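Side-chain contacts in putative aminooxidase (Propionibacterium acnes, PDB 2BA9), which isomerises polyunsaturated fatty acids to yield conjugated linoleic acid and carries a bound flavin-adenine dinucleotide: residues Glu342-Arg345 with Gln346-Leu349; Gly18-Ala21 with Gly22-Glu26; Met142-Phe145 with Asp146-Leu149; Ser263-Asp266 with Asp267-Glu271; Phe90-Glu93 with Asp94-Tyr98. All coordinates share one frame; numbering follows the deposited sequence.

Interaction 1: residues Glu342-Arg345 with Gln346-Leu349; sequences EECR and QMVL
Met347 folds its thioether back along the helix so that the terminal methyl lies on the turn before it. Atom CE of Met347 comes 3.3 Å from the carbonyl oxygen Glu343 O, 4.0 Å from Glu343 CG and 4.2 Å from Cys344 SG. The first torsion sets this up: CG of Met347 stands opposite its own carbonyl carbon (chi1 -80°), and a bend at the last torsion brings the methyl round. Glu343 and Met347 therefore run side by side, pointing the same way, as residues four apart on a helix can. Only the aliphatic part of Glu343 is needed for this, since its carboxylate turns back to Thr340 N; the unbranched, flexible methionine can curl its methyl back onto the previous turn.

Arg345 behaves differently. With CG anti to the backbone N (chi1 -175°), its long chain leaves the following turn, and the guanidinium forms a salt bridge with Glu365. What stays behind is the backbone: Arg345 O accepts from Leu349 N at 3.2 Å, while Leu349 CG rests 3.6 Å from that same oxygen.

Gln346 gives its backbone N to Glu342 O (3.2 Å); its side chain bends at chi2, and NE2 bonds to Asp350 OD1, one turn on. Val348 N meets Cys344 O at 3.0 Å, and the branch CG2 of Val348 lies 3.3 Å from that oxygen.

On helix 341-355, buried Cys344 and Val348 pack on strands 325-330 and 277-288; Leu349, at the side, touches strand 359-373, and Met347 meets His309 in a loop.

Interaction 2: residues Gly18-Ala21 with Gly22-Glu26; sequences GLAA and GMYLE
Ala20 O is met twice by Tyr24: the backbone N of Tyr24 donates to it at 2.9 Å, and the ring of Tyr24 brings its edge up to it, CD2 standing 3.1 Å from Ala20 O. CG of Tyr24 lies opposite its carbonyl carbon (chi1 -74°), which leans the ring back over the preceding turn and leaves Ala20 CB 4.4 Å from Tyr24 CD2. The small methyl of Ala20 leaves room for the ring.

The other carbonyls of this buried turn are answered just as regularly. Gly18 O receives Gly22 N at 3.0 Å, and Leu19 O receives Met23 N at the same distance in an almost straight bond (172° at the hydrogen). Ala21 O takes Leu25 N at 2.9 Å, with Leu25 CG packed 3.3 Å from it.

All this belongs to helix 16-28, the helix of a beta-alpha-beta unit between strands 9-12 and 33-36. Gly18 fits the last glycine of a Rossmann-type GxGxxG sequence, and lies close to the bound FAD, consistent with a helix that starts at the cofactor.

The polar ends find partners beyond these turns. Tyr24 OH bonds to Glu72 OE1; Glu26 forms a salt bridge with Arg76 through OE2, while its OE1 accepts from Tyr33 OH and Glu217 N. Met23, extended throughout, places its CG 4.2 Å above the centre of the neighbouring Tyr24 ring and reaches helices 204-215 and 68-77.

Interaction 3: residues Met142-Phe145 with Asp146-Leu149; sequences MLPF and DEFL
The ring of Phe145 is overlapped on one face by Leu149, whose CG sits 4.3 Å from the ring centroid and only 15° off its normal, a CH-pi contact. The branch CD1 of Leu149 reaches Phe145 CE2 at 3.7 Å. This is the opening turn of helix 145-151, with Pro144 at the N-cap position. Proline suits that place: its ring fixes phi near the value needed at the helix entry, and the N-cap N-H takes no part in the helix bonding, while its carbonyl is still available to the helix. Pro144 O accepts from Phe148 N at 2.9 Å in a nearly straight bond, and Phe145 O likewise receives Leu149 N.

Phe145 takes its CG anti to the backbone N (chi1 -165°), which lifts the ring along the helix flank toward Leu149 and Phe148. The two phenyl rings are almost parallel, their planes 17° apart, yet so displaced that they scarcely overlap; the touch is between Phe145 CE1 and Phe148 CD2, at 4.1 Å. Phe145 also meets the rings of Phe173 and Trp161, and Phe148 packs on helices 106-122 and 178-184, so the aromatic side of the turn is buried among helices.

The other flank is more polar. Asp146 forms a salt bridge with Arg158, and as an acid in the first turn it probably also gains from the helix dipole. Glu147 extends back over the loop entering the helix, where its carboxylate lies against aliphatic atoms: OE2 of Glu147 is 3.5 Å from Pro144 CG, and OE1 is 3.6 Å from Leu143 CD2.

Interaction 4: residues Ser263-Asp266 with Asp267-Glu271; sequences SDAD and DDERE
Atom OD1 of Asp266 is gripped by two backbone amides of the turn that follows: Glu269 N at 2.9 Å, arriving nearly in line with the C-O bond, and Asp268 N at 3.1 Å in a weak, bent bond. With CG set between the backbone N and the carbonyl carbon (chi1 70°), the short aspartate curls over amides that have no carbonyl of a preceding turn to bond to. In exchange, Glu269 OE1 accepts from Asp266 N at 3.0 Å, on the anti side of the carboxylate.

This reciprocal exchange is a capping box, and it starts helix 267-273 with Asp266 as N-cap. The two carboxylates come close, Asp266 OD1 and Glu269 OE1 being 3.9 Å apart, but Arg393 pairs with Asp266 and Arg231 with Glu269, which probably eases the repulsion, while Glu269 OE2 bonds to Tyr398 OH.

Arg270, exposed, folds back over the entry. Its NH1 and NH2 both hold Asp267 OD1, NH2 at 3.0 Å in a salt bridge. The guanidinium lays one face over Asp266 O, which meanwhile accepts from Arg270 N at 3.0 Å, and NH2 also makes a weak bond to Ala265 O at 3.3 Å.

Interaction 5: residues Phe90-Glu93 with Asp94-Tyr98; sequences FLHE and DGEIY
His92 and Tyr98 lie face to face, their centroids 3.6 Å apart and their planes within 9° of parallel. They stack across the turn end of a beta hairpin, strand 88-91 with the short, weakly bonded strand 97-98, whose type I turn runs from His92 to Gly95 and closes with a G1 bulge: Gly95 N donates to His92 O, and His92 N to Glu96 O at 2.8 Å. Gly95 fits because its positive phi would press a side chain against the preceding carbonyl.

The imidazole NE2 of His92 stands over the centre of the tyrosine ring. On the opposite face of that ring sits Phe90 CB, 4.1 Å from Tyr98 CE2, so Tyr98 is held between the two. Tyr98 holds CG between the backbone N and the carbonyl carbon (chi1 73°), which swings the ring across to the partner strand, while Asp300 fixes the imidazole by accepting from ND1. Glu96 runs alongside His92, its OE1 3.3 Å from His92 CD2, with the carboxylate steeply inclined to the ring.

On the other side of the hairpin, Leu91 CD2 touches Ile97 CG1 at 3.6 Å. Asp94 stiffens the turn with an Asx turn, its OD1 accepting from Glu96 N at 2.8 Å. At the open end one water joins the strands, accepting from Phe90 N at 2.9 Å and donating to Tyr98 O at 2.8 Å.

Overall arrangement
Along the chain the order is interaction 2, 5, 3, 4 and 1, and none touches another. Interactions 1 and 5 are nearest, their centres 19 Å apart, and share the mixed seven-stranded sheet: helix 341-355 packs on strands of it, while strand 97-98 of the hairpin is its outermost strand on one side. Interaction 2 lies in the FAD-binding beta-alpha-beta unit of the parallel sheet. Interaction 4, 26 Å from it between centres, is tied to that sheet through Glu269 and Tyr398. Interaction 3 belongs to a helical part, its centre about 30 Å from those of interactions 1 and 4. The contacts thus spread over both sheets and the helices, with only interaction 2 at the FAD, about 5 Å from Gly18.

Interaction 1: residues Glu342-Arg345 with Gln346-Leu349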
loop_
_atom_site.group_PDB
_atom_site.type_symbol
_atom_site.label_atom_id
_atom_site.label_comp_id
_atom_site.label_asym_id
_atom_site.label_seq_id
_atom_site.Cartn_x
_atom_site.Cartn_y
_atom_site.Cartn_z
ATOM N N GLU A 342 23.076 -2.070 2.521
ATOM C CA GLU A 342 24.172 -2.661 3.286
ATOM C C GLU A 342 23.914 -2.596 4.782
ATOM O O GLU A 342 23.924 -3.621 5.476
ATOM C CB GLU A 342 25.494 -1.914 2.977
ATOM C CG GLU A 342 26.761 -2.628 3.397
ATOM C CD GLU A 342 28.045 -1.753 3.347
ATOM O OE1 GLU A 342 28.007 -0.554 2.951
ATOM O OE2 GLU A 342 29.116 -2.298 3.717
ATOM N N GLU A 343 23.696 -1.379 5.271
ATOM C CA GLU A 343 23.649 -1.129 6.701
ATOM C C GLU A 343 22.326 -1.598 7.293
ATOM O O GLU A 343 22.257 -1.996 8.450
ATOM C CB GLU A 343 23.870 0.364 6.980
ATOM C CG GLU A 343 22.670 1.261 6.675
ATOM C CD GLU A 343 22.941 2.714 7.005
ATOM O OE1 GLU A 343 23.318 3.000 8.162
ATOM O OE2 GLU A 343 22.759 3.572 6.117
ATOM N N CYS A 344 21.278 -1.540 6.484
ATOM C CA CYS A 344 19.976 -2.030 6.884
ATOM C C CYS A 344 19.940 -3.559 6.991
ATOM O O CYS A 344 19.359 -4.092 7.937
ATOM C CB CYS A 344 18.910 -1.523 5.918
ATOM S SG CYS A 344 18.676 0.274 6.050
ATOM N N ARG A 345 20.556 -4.262 6.038
ATOM C CA ARG A 345 20.651 -5.715 6.143
ATOM C C ARG A 345 21.433 -6.117 7.402
ATOM O O ARG A 345 21.053 -7.066 8.088
ATOM C CB ARG A 345 21.267 -6.363 4.897
ATOM C CG ARG A 345 21.251 -7.911 4.955
ATOM C CD ARG A 345 21.892 -8.571 3.733
ATOM N NE ARG A 345 21.122 -8.351 2.515
ATOM C CZ ARG A 345 21.538 -8.642 1.281
ATOM N NH1 ARG A 345 22.727 -9.183 1.068
ATOM N NH2 ARG A 345 20.756 -8.389 0.241
ATOM N N GLN A 346 22.511 -5.399 7.721
ATOM C CA GLN A 346 23.252 -5.706 8.950
ATOM C C GLN A 346 22.385 -5.475 10.196
ATOM O O GLN A 346 22.468 -6.232 11.164
ATOM C CB GLN A 346 24.565 -4.915 9.038
ATOM C CG GLN A 346 25.495 -5.345 10.195
ATOM C CD GLN A 346 25.916 -6.807 10.126
ATOM O OE1 GLN A 346 26.255 -7.318 9.053
ATOM N NE2 GLN A 346 25.927 -7.482 11.277
ATOM N N MET A 347 21.538 -4.445 10.164
ATOM C CA MET A 347 20.598 -4.206 11.262
ATOM C C MET A 347 19.567 -5.314 11.397
ATOM O O MET A 347 19.123 -5.604 12.501
ATOM C CB MET A 347 19.918 -2.849 11.127
ATOM C CG MET A 347 20.801 -1.712 11.601
ATOM S SD MET A 347 20.012 -0.100 11.577
ATOM C CE MET A 347 20.385 0.372 9.883
ATOM N N VAL A 348 19.175 -5.931 10.288
ATOM C CA VAL A 348 18.319 -7.110 10.335
ATOM C C VAL A 348 19.029 -8.195 11.168
ATOM O O VAL A 348 18.455 -8.791 12.086
ATOM C CB VAL A 348 18.001 -7.654 8.915
ATOM C CG1 VAL A 348 17.205 -8.950 8.990
ATOM C CG2 VAL A 348 17.227 -6.635 8.096
ATOM N N LEU A 349 20.285 -8.457 10.854
ATOM C CA LEU A 349 21.021 -9.462 11.618
ATOM C C LEU A 349 21.112 -9.031 13.085
ATOM O O LEU A 349 20.748 -9.790 13.976
ATOM C CB LEU A 349 22.417 -9.682 11.038
ATOM C CG LEU A 349 22.462 -10.008 9.542
ATOM C CD1 LEU A 349 23.869 -10.463 9.146
ATOM C CD2 LEU A 349 21.406 -11.047 9.195
#

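Interaction 2: residues Gly18-Ala21 with Gly22-Glu26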
loop_
_atom_site.group_PDB
_atom_site.type_symbol
_atom_site.label_atom_id
_atom_site.label_comp_id
_atom_site.label_asym_id
_atom_site.label_seq_id
_atom_site.Cartn_x
_atom_site.Cartn_y
_atom_site.Cartn_z
ATOM N N GLY A 18 -4.548 -2.534 -11.475
ATOM C CA GLY A 18 -4.719 -2.828 -12.894
ATOM C C GLY A 18 -5.719 -3.941 -13.107
ATOM O O GLY A 18 -6.623 -3.837 -13.931
ATOM N N LEU A 19 -5.541 -5.019 -12.346
ATOM C CA LEU A 19 -6.425 -6.165 -12.436
ATOM C C LEU A 19 -7.869 -5.794 -12.077
ATOM O O LEU A 19 -8.805 -6.292 -12.689
ATOM C CB LEU A 19 -5.917 -7.295 -11.545
ATOM C CG LEU A 19 -4.563 -7.892 -11.929
ATOM C CD1 LEU A 19 -4.082 -8.822 -10.833
ATOM C CD2 LEU A 19 -4.631 -8.610 -13.297
ATOM N N ALA A 20 -8.032 -4.922 -11.090
ATOM C CA ALA A 20 -9.368 -4.449 -10.671
ATOM C C ALA A 20 -9.988 -3.546 -11.728
ATOM O O ALA A 20 -11.200 -3.569 -11.949
ATOM C CB ALA A 20 -9.278 -3.712 -9.340
ATOM N N ALA A 21 -9.153 -2.734 -12.368
ATOM C CA ALA A 21 -9.606 -1.855 -13.427
ATOM C C ALA A 21 -10.184 -2.708 -14.546
ATOM O O ALA A 21 -11.272 -2.422 -15.074
ATOM C CB ALA A 21 -8.457 -0.995 -13.927
ATOM N N GLY A 22 -9.463 -3.777 -14.884
ATOM C CA GLY A 22 -9.938 -4.728 -15.886
ATOM C C GLY A 22 -11.251 -5.378 -15.492
ATOM O O GLY A 22 -12.212 -5.366 -16.266
ATOM N N MET A 23 -11.281 -5.961 -14.293
ATOM C CA MET A 23 -12.510 -6.576 -13.739
ATOM C C MET A 23 -13.720 -5.674 -13.855
ATOM O O MET A 23 -14.773 -6.102 -14.311
ATOM C CB MET A 23 -12.323 -6.916 -12.258
ATOM C CG MET A 23 -13.594 -7.373 -11.536
ATOM S SD MET A 23 -13.324 -7.655 -9.786
ATOM C CE MET A 23 -14.983 -7.699 -9.122
ATOM N N TYR A 24 -13.585 -4.434 -13.407
ATOM C CA TYR A 24 -14.750 -3.546 -13.308
ATOM C C TYR A 24 -15.121 -2.894 -14.633
ATOM O O TYR A 24 -16.291 -2.540 -14.852
ATOM C CB TYR A 24 -14.567 -2.510 -12.189
ATOM C CG TYR A 24 -14.740 -3.146 -10.820
ATOM C CD1 TYR A 24 -15.998 -3.539 -10.361
ATOM C CD2 TYR A 24 -13.646 -3.387 -10.005
ATOM C CE1 TYR A 24 -16.148 -4.159 -9.109
ATOM C CE2 TYR A 24 -13.787 -3.995 -8.765
ATOM C CZ TYR A 24 -15.025 -4.376 -8.321
ATOM O OH TYR A 24 -15.110 -4.981 -7.088
ATOM N N LEU A 25 -14.145 -2.747 -15.524
ATOM C CA LEU A 25 -14.447 -2.323 -16.889
ATOM C C LEU A 25 -15.242 -3.427 -17.584
ATOM O O LEU A 25 -16.305 -3.168 -18.163
ATOM C CB LEU A 25 -13.167 -1.969 -17.666
ATOM C CG LEU A 25 -12.640 -0.552 -17.389
ATOM C CD1 LEU A 25 -11.181 -0.376 -17.828
ATOM C CD2 LEU A 25 -13.532 0.490 -18.064
ATOM N N GLU A 26 -14.724 -4.654 -17.505
ATOM C CA GLU A 26 -15.397 -5.812 -18.076
ATOM C C GLU A 26 -16.857 -5.842 -17.625
ATOM O O GLU A 26 -17.761 -5.928 -18.452
ATOM C CB GLU A 26 -14.690 -7.102 -17.661
ATOM C CG GLU A 26 -15.155 -8.329 -18.427
ATOM C CD GLU A 26 -14.417 -9.583 -18.010
ATOM O OE1 GLU A 26 -13.192 -9.637 -18.191
ATOM O OE2 GLU A 26 -15.075 -10.520 -17.520
#

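Interaction 3: residues Met142-Phe145 with Asp146-Leu149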
loop_
_atom_site.group_PDB
_atom_site.type_symbol
_atom_site.label_atom_id
_atom_site.label_comp_id
_atom_site.label_asym_id
_atom_site.label_seq_id
_atom_site.Cartn_x
_atom_site.Cartn_y
_atom_site.Cartn_z
ATOM N N MET A 142 -4.929 17.925 5.941
ATOM C CA MET A 142 -3.810 18.192 5.032
ATOM C C MET A 142 -2.467 18.359 5.767
ATOM O O MET A 142 -1.406 18.398 5.133
ATOM C CB MET A 142 -4.127 19.440 4.216
ATOM C CG MET A 142 -5.419 19.331 3.427
ATOM S SD MET A 142 -5.649 20.688 2.286
ATOM C CE MET A 142 -7.326 20.361 1.693
ATOM N N LEU A 143 -2.536 18.450 7.096
ATOM C CA LEU A 143 -1.371 18.567 7.962
ATOM C C LEU A 143 -0.752 17.195 8.245
ATOM O O LEU A 143 -1.446 16.186 8.184
ATOM C CB LEU A 143 -1.780 19.186 9.300
ATOM C CG LEU A 143 -2.167 20.655 9.298
ATOM C CD1 LEU A 143 -2.792 21.095 10.652
ATOM C CD2 LEU A 143 -0.912 21.482 8.942
ATOM N N PRO A 144 0.562 17.158 8.589
ATOM C CA PRO A 144 1.120 15.886 9.054
ATOM C C PRO A 144 0.302 15.347 10.239
ATOM O O PRO A 144 -0.245 16.136 11.035
ATOM C CB PRO A 144 2.553 16.243 9.454
ATOM C CG PRO A 144 2.869 17.506 8.716
ATOM C CD PRO A 144 1.572 18.233 8.579
ATOM N N PHE A 145 0.199 14.018 10.329
ATOM C CA PHE A 145 -0.696 13.376 11.302
ATOM C C PHE A 145 -0.523 13.863 12.735
ATOM O O PHE A 145 -1.523 14.084 13.413
ATOM C CB PHE A 145 -0.569 11.854 11.246
ATOM C CG PHE A 145 -1.694 11.108 11.955
ATOM C CD1 PHE A 145 -3.005 11.252 11.550
ATOM C CD2 PHE A 145 -1.414 10.210 12.983
ATOM C CE1 PHE A 145 -4.037 10.565 12.193
ATOM C CE2 PHE A 145 -2.437 9.508 13.622
ATOM C CZ PHE A 145 -3.747 9.688 13.221
ATOM N N ASP A 146 0.720 14.037 13.191
ATOM C CA ASP A 146 0.961 14.499 14.566
ATOM C C ASP A 146 0.459 15.913 14.775
ATOM O O ASP A 146 -0.044 16.234 15.858
ATOM C CB ASP A 146 2.449 14.460 14.944
ATOM C CG ASP A 146 2.941 13.067 15.291
ATOM O OD1 ASP A 146 2.156 12.245 15.834
ATOM O OD2 ASP A 146 4.135 12.804 15.023
ATOM N N GLU A 147 0.642 16.764 13.765
ATOM C CA GLU A 147 0.150 18.144 13.819
ATOM C C GLU A 147 -1.380 18.157 13.872
ATOM O O GLU A 147 -1.984 18.858 14.674
ATOM C CB GLU A 147 0.660 18.949 12.619
ATOM C CG GLU A 147 2.125 19.329 12.741
ATOM C CD GLU A 147 2.617 20.169 11.575
ATOM O OE1 GLU A 147 1.856 21.073 11.131
ATOM O OE2 GLU A 147 3.759 19.914 11.112
ATOM N N PHE A 148 -1.999 17.358 13.013
ATOM C CA PHE A 148 -3.447 17.137 13.058
ATOM C C PHE A 148 -3.917 16.754 14.470
ATOM O O PHE A 148 -4.852 17.352 15.005
ATOM C CB PHE A 148 -3.838 16.062 12.027
ATOM C CG PHE A 148 -5.225 15.500 12.216
ATOM C CD1 PHE A 148 -6.331 16.159 11.710
ATOM C CD2 PHE A 148 -5.416 14.314 12.915
ATOM C CE1 PHE A 148 -7.625 15.643 11.888
ATOM C CE2 PHE A 148 -6.698 13.785 13.092
ATOM C CZ PHE A 148 -7.806 14.455 12.573
ATOM N N LEU A 149 -3.261 15.752 15.065
ATOM C CA LEU A 149 -3.580 15.312 16.432
ATOM C C LEU A 149 -3.382 16.428 17.469
ATOM O O LEU A 149 -4.254 16.672 18.323
ATOM C CB LEU A 149 -2.741 14.076 16.809
ATOM C CG LEU A 149 -3.061 12.748 16.113
ATOM C CD1 LEU A 149 -2.219 11.580 16.665
ATOM C CD2 LEU A 149 -4.544 12.408 16.194
#

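Interaction 4: residues Ser263-Asp266 with Asp267-Glu271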
loop_
_atom_site.group_PDB
_atom_site.type_symbol
_atom_site.label_atom_id
_atom_site.label_comp_id
_atom_site.label_asym_id
_atom_site.label_seq_id
_atom_site.Cartn_x
_atom_site.Cartn_y
_atom_site.Cartn_z
ATOM N N SER A 263 7.108 8.860 -21.684
ATOM C CA SER A 263 5.903 9.403 -22.273
ATOM C C SER A 263 6.171 10.797 -22.789
ATOM O O SER A 263 7.179 11.410 -22.439
ATOM C CB SER A 263 4.785 9.456 -21.233
ATOM O OG SER A 263 5.103 10.365 -20.199
ATOM N N ASP A 264 5.253 11.278 -23.624
ATOM C CA ASP A 264 5.180 12.690 -24.027
ATOM C C ASP A 264 4.449 13.479 -22.937
ATOM O O ASP A 264 3.452 14.155 -23.194
ATOM C CB ASP A 264 4.453 12.836 -25.375
ATOM C CG ASP A 264 3.042 12.239 -25.361
ATOM O OD1 ASP A 264 2.671 11.582 -24.372
ATOM O OD2 ASP A 264 2.303 12.404 -26.348
ATOM N N ALA A 265 4.940 13.364 -21.707
ATOM C CA ALA A 265 4.316 14.019 -20.559
ATOM C C ALA A 265 4.177 15.520 -20.811
ATOM O O ALA A 265 5.110 16.168 -21.305
ATOM C CB ALA A 265 5.134 13.767 -19.299
ATOM N N ASP A 266 3.019 16.077 -20.482
ATOM C CA ASP A 266 2.837 17.504 -20.641
ATOM C C ASP A 266 3.361 18.288 -19.427
ATOM O O ASP A 266 3.855 17.707 -18.449
ATOM C CB ASP A 266 1.390 17.851 -21.021
ATOM C CG ASP A 266 0.392 17.641 -19.907
ATOM O OD1 ASP A 266 0.757 17.641 -18.719
ATOM O OD2 ASP A 266 -0.796 17.512 -20.247
ATOM N N ASP A 267 3.282 19.613 -19.526
ATOM C CA ASP A 267 3.842 20.525 -18.520
ATOM C C ASP A 267 3.343 20.205 -17.113
ATOM O O ASP A 267 4.103 20.276 -16.141
ATOM C CB ASP A 267 3.493 21.990 -18.870
ATOM C CG ASP A 267 4.375 22.568 -19.957
ATOM O OD1 ASP A 267 5.505 22.075 -20.124
ATOM O OD2 ASP A 267 3.956 23.545 -20.640
ATOM N N ASP A 268 2.062 19.847 -17.021
ATOM C CA ASP A 268 1.410 19.574 -15.744
ATOM C C ASP A 268 1.816 18.218 -15.182
ATOM O O ASP A 268 1.995 18.067 -13.972
ATOM C CB ASP A 268 -0.111 19.640 -15.901
ATOM C CG ASP A 268 -0.627 21.057 -16.018
ATOM O OD1 ASP A 268 0.057 22.004 -15.582
ATOM O OD2 ASP A 268 -1.738 21.237 -16.547
ATOM N N GLU A 269 1.948 17.240 -16.065
ATOM C CA GLU A 269 2.375 15.922 -15.667
ATOM C C GLU A 269 3.783 15.996 -15.089
ATOM O O GLU A 269 3.995 15.574 -13.954
ATOM C CB GLU A 269 2.266 14.942 -16.837
ATOM C CG GLU A 269 0.816 14.607 -17.178
ATOM C CD GLU A 269 0.672 13.668 -18.363
ATOM O OE1 GLU A 269 1.424 13.831 -19.355
ATOM O OE2 GLU A 269 -0.207 12.779 -18.305
ATOM N N ARG A 270 4.726 16.565 -15.838
ATOM C CA ARG A 270 6.085 16.790 -15.313
ATOM C C ARG A 270 6.054 17.523 -13.975
ATOM O O ARG A 270 6.562 17.021 -12.979
ATOM C CB ARG A 270 6.964 17.561 -16.310
ATOM C CG ARG A 270 7.814 16.665 -17.192
ATOM C CD ARG A 270 8.478 17.430 -18.306
ATOM N NE ARG A 270 7.521 17.795 -19.352
ATOM C CZ ARG A 270 7.146 19.035 -19.680
ATOM N NH1 ARG A 270 7.636 20.108 -19.055
ATOM N NH2 ARG A 270 6.266 19.198 -20.661
ATOM N N GLU A 271 5.438 18.696 -13.958
ATOM C CA GLU A 271 5.400 19.550 -12.758
ATOM C C GLU A 271 4.824 18.873 -11.525
ATOM O O GLU A 271 5.380 18.989 -10.437
ATOM C CB GLU A 271 4.589 20.826 -13.014
ATOM C CG GLU A 271 4.741 21.855 -11.896
ATOM C CD GLU A 271 3.801 23.024 -12.036
ATOM O OE1 GLU A 271 3.150 23.144 -13.102
ATOM O OE2 GLU A 271 3.708 23.817 -11.067
#

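Interaction 5: residues Phe90-Glu93 with Asp94-Tyr98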
loop_
_atom_site.group_PDB
_atom_site.type_symbol
_atom_site.label_atom_id
_atom_site.label_comp_id
_atom_site.label_asym_id
_atom_site.label_seq_id
_atom_site.Cartn_x
_atom_site.Cartn_y
_atom_site.Cartn_z
ATOM N N PHE A 90 4.773 -6.994 21.821
ATOM C CA PHE A 90 5.465 -5.727 21.706
ATOM C C PHE A 90 6.805 -5.813 22.379
ATOM O O PHE A 90 6.912 -6.328 23.488
ATOM C CB PHE A 90 4.617 -4.589 22.279
ATOM C CG PHE A 90 3.518 -4.166 21.358
ATOM C CD1 PHE A 90 3.784 -3.316 20.298
ATOM C CD2 PHE A 90 2.219 -4.654 21.524
ATOM C CE1 PHE A 90 2.775 -2.935 19.411
ATOM C CE2 PHE A 90 1.194 -4.273 20.654
ATOM C CZ PHE A 90 1.476 -3.418 19.590
ATOM N N LEU A 91 7.818 -5.315 21.669
ATOM C CA LEU A 91 9.214 -5.398 22.052
ATOM C C LEU A 91 9.800 -4.004 22.130
ATOM O O LEU A 91 9.437 -3.132 21.349
ATOM C CB LEU A 91 10.027 -6.146 20.986
ATOM C CG LEU A 91 9.633 -7.575 20.628
ATOM C CD1 LEU A 91 10.577 -8.078 19.568
ATOM C CD2 LEU A 91 9.635 -8.460 21.874
ATOM N N HIS A 92 10.721 -3.816 23.062
ATOM C CA HIS A 92 11.558 -2.630 23.090
ATOM C C HIS A 92 12.720 -2.854 22.132
ATOM O O HIS A 92 12.948 -3.961 21.640
ATOM C CB HIS A 92 12.045 -2.324 24.516
ATOM C CG HIS A 92 10.995 -1.715 25.392
ATOM N ND1 HIS A 92 10.447 -0.478 25.139
ATOM C CD2 HIS A 92 10.408 -2.161 26.527
ATOM C CE1 HIS A 92 9.553 -0.196 26.068
ATOM N NE2 HIS A 92 9.505 -1.204 26.921
ATOM N N GLU A 93 13.453 -1.789 21.849
ATOM C CA GLU A 93 14.549 -1.882 20.906
ATOM C C GLU A 93 15.670 -2.811 21.371
ATOM O O GLU A 93 16.495 -3.213 20.553
ATOM C CB GLU A 93 15.115 -0.505 20.598
ATOM C CG GLU A 93 15.786 0.190 21.758
ATOM C CD GLU A 93 16.161 1.584 21.375
ATOM O OE1 GLU A 93 17.332 1.954 21.527
ATOM O OE2 GLU A 93 15.275 2.293 20.870
ATOM N N ASP A 94 15.693 -3.138 22.665
ATOM C CA ASP A 94 16.650 -4.103 23.220
ATOM C C ASP A 94 16.097 -5.530 23.322
ATOM O O ASP A 94 16.743 -6.410 23.901
ATOM C CB ASP A 94 17.115 -3.645 24.609
ATOM C CG ASP A 94 16.027 -3.774 25.671
ATOM O OD1 ASP A 94 14.916 -4.263 25.346
ATOM O OD2 ASP A 94 16.286 -3.368 26.832
ATOM N N GLY A 95 14.902 -5.764 22.791
ATOM C CA GLY A 95 14.320 -7.107 22.792
ATOM C C GLY A 95 13.435 -7.472 23.979
ATOM O O GLY A 95 12.893 -8.583 24.020
ATOM N N GLU A 96 13.268 -6.543 24.918
ATOM C CA GLU A 96 12.382 -6.747 26.064
ATOM C C GLU A 96 10.894 -6.719 25.665
ATOM O O GLU A 96 10.414 -5.774 25.028
ATOM C CB GLU A 96 12.656 -5.692 27.122
ATOM C CG GLU A 96 12.074 -6.013 28.485
ATOM C CD GLU A 96 12.214 -4.863 29.421
ATOM O OE1 GLU A 96 11.634 -3.787 29.127
ATOM O OE2 GLU A 96 12.933 -5.025 30.420
ATOM N N ILE A 97 10.192 -7.783 26.029
ATOM C CA ILE A 97 8.755 -7.897 25.819
ATOM C C ILE A 97 8.051 -7.010 26.840
ATOM O O ILE A 97 8.415 -6.991 28.029
ATOM C CB ILE A 97 8.258 -9.367 25.992
ATOM C CG1 ILE A 97 8.843 -10.278 24.907
ATOM C CG2 ILE A 97 6.741 -9.436 25.964
ATOM C CD1 ILE A 97 8.980 -11.750 25.328
ATOM N N TYR A 98 7.067 -6.255 26.373
ATOM C CA TYR A 98 6.234 -5.476 27.254
ATOM C C TYR A 98 4.860 -5.321 26.655
ATOM O O TYR A 98 4.687 -5.505 25.443
ATOM C CB TYR A 98 6.849 -4.104 27.523
ATOM C CG TYR A 98 6.790 -3.107 26.375
ATOM C CD1 TYR A 98 6.032 -1.952 26.477
ATOM C CD2 TYR A 98 7.529 -3.307 25.209
ATOM C CE1 TYR A 98 5.990 -1.022 25.442
ATOM C CE2 TYR A 98 7.496 -2.388 24.178
ATOM C CZ TYR A 98 6.730 -1.244 24.299
ATOM O OH TYR A 98 6.704 -0.328 23.263
HETATM O O HOH W 1 3.127 -7.522 24.186
#